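PDB 5OCS: putative NADH-depentdent flavin oxidoreductase from Cupriavidus metallidurans, which binds FMN and probably acts as an NAD(P)H-dependent ene-reductase of the Old Yellow Enzyme family. Local coordinates for residues D[33-39]-D[81-85]. Numbering follows the deposited sequence. Where two conformers were deposited one is given.
Sequences NATDWHM and ALGRV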
loop_
_atom_site.group_PDB
_atom_site.type_symbol
_atom_site.label_atom_id
_atom_site.label_comp_id
_atom_site.label_asym_id
_atom_site.label_seq_id
_atom_site.Cartn_x
_atom_site.Cartn_y
_atom_site.Cartn_z
ATOM N N ASN D 33 2.583 -1.349 -21.025
ATOM C CA ASN D 33 2.723 -0.164 -20.205
ATOM C C ASN D 33 2.178 -0.300 -18.785
ATOM O O ASN D 33 1.011 -0.649 -18.577
ATOM C CB ASN D 33 2.000 1.032 -20.860
ATOM C CG ASN D 33 2.546 1.378 -22.214
ATOM O OD1 ASN D 33 3.735 1.392 -22.439
ATOM N ND2 ASN D 33 1.661 1.675 -23.122
ATOM N N ALA D 34 3.013 0.042 -17.819
ATOM C CA ALA D 34 2.572 0.147 -16.452
ATOM C C ALA D 34 1.430 1.132 -16.348
ATOM O O ALA D 34 1.363 2.120 -17.093
ATOM C CB ALA D 34 3.718 0.568 -15.535
ATOM N N THR D 35 0.538 0.856 -15.413
ATOM C CA THR D 35 -0.674 1.662 -15.181
ATOM C C THR D 35 -0.674 2.188 -13.759
ATOM O O THR D 35 0.264 1.965 -13.000
ATOM C CB THR D 35 -1.945 0.838 -15.432
ATOM O OG1 THR D 35 -2.014 -0.238 -14.468
ATOM C CG2 THR D 35 -1.928 0.247 -16.825
ATOM N N ASP D 36 -1.747 2.859 -13.394
ATOM C CA ASP D 36 -1.886 3.355 -12.034
ATOM C C ASP D 36 -1.800 2.226 -11.013
ATOM O O ASP D 36 -1.308 2.434 -9.898
ATOM C CB ASP D 36 -3.174 4.180 -11.834
ATOM C CG ASP D 36 -4.503 3.452 -12.235
ATOM O OD1 ASP D 36 -4.565 2.207 -12.544
ATOM O OD2 ASP D 36 -5.573 4.169 -12.247
ATOM N N TRP D 37 -2.214 1.025 -11.401
ATOM C CA TRP D 37 -2.093 -0.124 -10.498
ATOM C C TRP D 37 -0.644 -0.315 -10.056
ATOM O O TRP D 37 -0.384 -0.593 -8.874
ATOM C CB TRP D 37 -2.579 -1.413 -11.163
ATOM C CG TRP D 37 -2.352 -2.594 -10.262
ATOM C CD1 TRP D 37 -1.360 -3.520 -10.357
ATOM C CD2 TRP D 37 -3.034 -2.865 -9.050
ATOM N NE1 TRP D 37 -1.427 -4.388 -9.313
ATOM C CE2 TRP D 37 -2.445 -4.005 -8.486
ATOM C CE3 TRP D 37 -4.108 -2.276 -8.397
ATOM C CZ2 TRP D 37 -2.895 -4.558 -7.322
ATOM C CZ3 TRP D 37 -4.571 -2.856 -7.237
ATOM C CH2 TRP D 37 -3.964 -3.973 -6.706
ATOM N N HIS D 38 0.299 -0.231 -10.993
ATOM C CA HIS D 38 1.694 -0.469 -10.670
ATOM C C HIS D 38 2.232 0.563 -9.716
ATOM O O HIS D 38 3.024 0.228 -8.835
ATOM C CB HIS D 38 2.579 -0.555 -11.893
ATOM C CG HIS D 38 2.279 -1.744 -12.732
ATOM N ND1 HIS D 38 1.336 -1.723 -13.718
ATOM C CD2 HIS D 38 2.738 -3.009 -12.679
ATOM C CE1 HIS D 38 1.228 -2.928 -14.255
ATOM N NE2 HIS D 38 2.097 -3.718 -13.655
ATOM N N MET D 39 1.815 1.807 -9.862
ATOM C CA MET D 39 2.125 2.846 -8.870
ATOM C C MET D 39 1.689 2.443 -7.457
ATOM O O MET D 39 2.455 2.502 -6.491
ATOM C CB MET D 39 1.421 4.162 -9.279
ATOM C CG MET D 39 1.648 5.326 -8.330
ATOM S SD MET D 39 3.363 5.868 -8.324
ATOM C CE MET D 39 3.450 6.696 -9.921
ATOM N N ALA D 81 6.386 4.633 -18.965
ATOM C CA ALA D 81 5.343 4.235 -17.987
ATOM C C ALA D 81 5.961 3.633 -16.730
ATOM O O ALA D 81 5.611 3.988 -15.609
ATOM C CB ALA D 81 4.349 3.256 -18.610
ATOM N N LEU D 82 6.930 2.765 -16.914
ATOM C CA LEU D 82 7.640 2.216 -15.745
ATOM C C LEU D 82 8.473 3.277 -15.003
ATOM O O LEU D 82 8.516 3.294 -13.766
ATOM C CB LEU D 82 8.479 1.010 -16.165
ATOM C CG LEU D 82 9.107 0.150 -15.074
ATOM C CD1 LEU D 82 8.114 -0.340 -14.039
ATOM C CD2 LEU D 82 9.814 -1.026 -15.736
ATOM N N GLY D 83 9.090 4.185 -15.757
ATOM C CA GLY D 83 9.861 5.293 -15.195
ATOM C C GLY D 83 9.018 6.167 -14.277
ATOM O O GLY D 83 9.532 6.622 -13.216
ATOM N N ARG D 84 7.743 6.386 -14.631
ATOM C CA ARG D 84 6.845 7.174 -13.754
ATOM C C ARG D 84 6.643 6.501 -12.404
ATOM O O ARG D 84 6.721 7.144 -11.355
ATOM C CB ARG D 84 5.503 7.425 -14.405
ATOM C CG ARG D 84 5.573 8.439 -15.543
ATOM C CD ARG D 84 4.158 8.862 -16.034
ATOM N NE ARG D 84 3.571 7.893 -16.958
ATOM C CZ ARG D 84 3.852 7.797 -18.274
ATOM N NH1 ARG D 84 3.261 6.856 -18.992
ATOM N NH2 ARG D 84 4.728 8.616 -18.877
ATOM N N VAL D 85 6.442 5.199 -12.432
ATOM C CA VAL D 85 6.321 4.407 -11.201
ATOM C C VAL D 85 7.608 4.439 -10.403
ATOM O O VAL D 85 7.596 4.697 -9.180
ATOM C CB VAL D 85 5.934 2.943 -11.512
ATOM C CG1 VAL D 85 5.863 2.130 -10.235
ATOM C CG2 VAL D 85 4.571 2.886 -12.183
#
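No hydrogen bond links 33-39 to 81-85; side chains of A34, A81, V85 and M39 pack against one another and against backbone atoms. V85, chi1 t, supplies the largest share. Its CG2 lies 4.2 Å from A34 CB, 4.0 Å from H38 CB and 3.8 Å from M39 N, while V85 CG1 touches H38 O at 3.7 Å, so the valine fits against the first turn of helix 36-46. One turn earlier, A81 CB sits 3.5 Å from A34 O and 4.1 Å from A34 CB, the methyls facing each other and A34 CA 5.2 Å from A81 CA. M39 CA and V85 CA are 5.0 Å apart, but M39 CA-to-CB points sideways; its side chain, chi1 t then chi2 and chi3 p, passes V85 and carries CE to 3.6 Å from R84 O.

Polar groups fix the helix start instead. T35 is the N-cap: in the p rotamer its OG1 takes a weak bond from W37 N (3.3 Å) and also pairs with S28 O. H38, in the m rotamer, turns its ring back so that ND1 accepts from T35 N at 3.2 Å, completing a capping box. D36 and W37 face the second subunit, where D36 bonds H92 and N91 of that chain. The contact joins the first two helices following barrel strands in the eight-stranded TIM barrel typical of Old Yellow Enzymes.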